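Local coordinates for cyclic nucleotide-binding domain (CNMP-BD) protein (Geobacter metallireducens, PDB 3MDP) that is a putative cyclic nucleotide-binding protein with a double-stranded beta-helix fold and may act as a DNA-binding transcription factor, at residues A[108-112]-A[113-117]. Sequence-based numbering, arbitrary orientation.
Sequences VDING and ARLRE. With EDO (1,2-ethanediol), chain C.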
loop_
_atom_site.group_PDB
_atom_site.type_symbol
_atom_site.label_atom_id
_atom_site.label_comp_id
_atom_site.label_asym_id
_atom_site.label_seq_id
_atom_site.Cartn_x
_atom_site.Cartn_y
_atom_site.Cartn_z
ATOM N N VAL A 108 -10.741 -12.696 11.041
ATOM C CA VAL A 108 -10.585 -13.629 9.973
ATOM C C VAL A 108 -9.084 -13.758 9.707
ATOM O O VAL A 108 -8.407 -12.765 9.374
ATOM C CB VAL A 108 -11.262 -13.181 8.671
ATOM C CG1 VAL A 108 -11.106 -14.321 7.659
ATOM C CG2 VAL A 108 -12.768 -12.895 8.929
ATOM N N ASP A 109 -8.581 -14.976 9.882
ATOM C CA ASP A 109 -7.168 -15.314 9.664
ATOM C C ASP A 109 -7.031 -16.029 8.311
ATOM O O ASP A 109 -7.555 -17.123 8.103
ATOM C CB ASP A 109 -6.701 -16.201 10.830
ATOM C CG ASP A 109 -5.229 -16.615 10.754
ATOM O OD1 ASP A 109 -4.503 -16.159 9.869
ATOM O OD2 ASP A 109 -4.817 -17.451 11.598
ATOM N N ILE A 110 -6.343 -15.375 7.395
ATOM C CA ILE A 110 -6.184 -15.833 6.026
ATOM C C ILE A 110 -4.755 -16.344 5.828
ATOM O O ILE A 110 -3.793 -15.706 6.263
ATOM C CB ILE A 110 -6.506 -14.709 5.023
ATOM C CG1 ILE A 110 -7.822 -14.035 5.417
ATOM C CG2 ILE A 110 -6.542 -15.283 3.587
ATOM C CD1 ILE A 110 -8.131 -12.757 4.682
ATOM N N ASN A 111 -4.641 -17.492 5.183
ATOM C CA ASN A 111 -3.355 -18.140 4.921
ATOM C C ASN A 111 -2.573 -17.334 3.893
ATOM O O ASN A 111 -2.932 -17.301 2.711
ATOM C CB ASN A 111 -3.583 -19.586 4.447
ATOM C CG ASN A 111 -2.273 -20.380 4.308
ATOM O OD1 ASN A 111 -1.300 -19.879 3.779
ATOM N ND2 ASN A 111 -2.267 -21.615 4.784
ATOM N N GLY A 112 -1.533 -16.644 4.357
ATOM C CA GLY A 112 -0.767 -15.763 3.493
ATOM C C GLY A 112 0.042 -16.517 2.437
ATOM O O GLY A 112 0.161 -16.052 1.309
ATOM N N ALA A 113 0.586 -17.685 2.784
ATOM C CA ALA A 113 1.321 -18.489 1.801
ATOM C C ALA A 113 0.417 -18.853 0.637
ATOM O O ALA A 113 0.816 -18.751 -0.523
ATOM C CB ALA A 113 1.915 -19.758 2.449
ATOM N N ARG A 114 -0.827 -19.230 0.944
ATOM C CA ARG A 114 -1.818 -19.515 -0.097
ATOM C C ARG A 114 -2.160 -18.289 -0.907
ATOM O O ARG A 114 -2.268 -18.372 -2.141
ATOM C CB ARG A 114 -3.096 -20.128 0.487
ATOM C CG ARG A 114 -2.955 -21.521 0.991
ATOM C CD ARG A 114 -2.467 -22.464 -0.135
ATOM N NE ARG A 114 -2.693 -23.867 0.177
ATOM C CZ ARG A 114 -2.114 -24.900 -0.450
ATOM N NH1 ARG A 114 -1.253 -24.722 -1.440
ATOM N NH2 ARG A 114 -2.414 -26.130 -0.081
ATOM N N LEU A 115 -2.314 -17.132 -0.256
ATOM C CA LEU A 115 -2.638 -15.912 -1.027
ATOM C C LEU A 115 -1.534 -15.587 -2.006
ATOM O O LEU A 115 -1.784 -15.111 -3.127
ATOM C CB LEU A 115 -2.847 -14.703 -0.119
ATOM C CG LEU A 115 -4.166 -14.561 0.609
ATOM C CD1 LEU A 115 -4.115 -13.320 1.505
ATOM C CD2 LEU A 115 -5.361 -14.515 -0.373
ATOM N N ARG A 116 -0.303 -15.782 -1.563
ATOM C CA ARG A 116 0.845 -15.549 -2.436
ATOM C C ARG A 116 0.824 -16.476 -3.651
ATOM O O ARG A 116 1.064 -16.012 -4.767
ATOM C CB ARG A 116 2.165 -15.641 -1.663
ATOM C CG ARG A 116 2.380 -14.442 -0.746
ATOM C CD ARG A 116 3.766 -14.363 -0.128
ATOM N NE ARG A 116 4.080 -15.475 0.777
ATOM C CZ ARG A 116 3.820 -15.531 2.080
ATOM N NH1 ARG A 116 3.189 -14.549 2.713
ATOM N NH2 ARG A 116 4.177 -16.615 2.761
ATOM N N GLU A 117 0.492 -17.755 -3.458
ATOM C CA GLU A 117 0.435 -18.727 -4.574
ATOM C C GLU A 117 -0.619 -18.323 -5.564
ATOM O O GLU A 117 -0.396 -18.330 -6.784
ATOM C CB GLU A 117 0.064 -20.125 -4.099
ATOM C CG GLU A 117 1.178 -20.857 -3.441
ATOM C CD GLU A 117 0.722 -22.114 -2.721
ATOM O OE1 GLU A 117 -0.420 -22.601 -2.912
ATOM O OE2 GLU A 117 1.522 -22.622 -1.922
HETATM C C1 EDO C . -4.330 -19.284 8.561
HETATM O O1 EDO C . -3.487 -20.283 7.961
HETATM C C2 EDO C . -5.715 -19.845 8.831
HETATM O O2 EDO C . -6.464 -19.732 7.633
#
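Over one face of the Arg116 guanidinium lie the carbonyl oxygen of Gly112 and CA of Ala113, both set off toward its rim, because the side chain bends back at chi3 (-64°) across the first turn of its own helix. The ends of that group are held from elsewhere: NH1 by the backbone oxygens of Ala47 and Ser88, NH2 by a salt bridge to Asp48, with Tyr93 adding a cation-pi contact. The Arg114 guanidinium instead meets Glu117 at its edge and in its plane, one turn along the helix, where NH1 reaches the syn lone pair of OE1 at 2.7 Å.

The Asn111 amide illustrates helix N-capping. With CG anti to the backbone N (chi1 -173°), OD1 turns forward over the first turn and accepts from Arg114 N at 2.9 Å; the bond is nearly straight at hydrogen (166°), although the donor stands above the carbonyl plane. The amide carbon CG also rests 3.6 Å from CG of Arg114. Exchanging Asn111 for an alanine removes that oxygen and would probably leave Arg114 N without its side-chain acceptor, the helix start less well capped and a gap beside CG of Arg114. Behind the cap, the main chain takes over: Leu115 N bonds to Asn111 O, and Arg116 N to Gly112 O.

On the buried side, CG2 of Ile110 touches CD1 of Leu115 at 3.8 Å, an apolar contact bridging the end of the strand and the start of the helix. Here strand 105-111, flanked by antiparallel strands 29-34 and 49-55, passes directly into helix 112-121, and Leu115 packs on Leu50 of strand 49-55 while Ile110 also reaches Ile28 and Ser29.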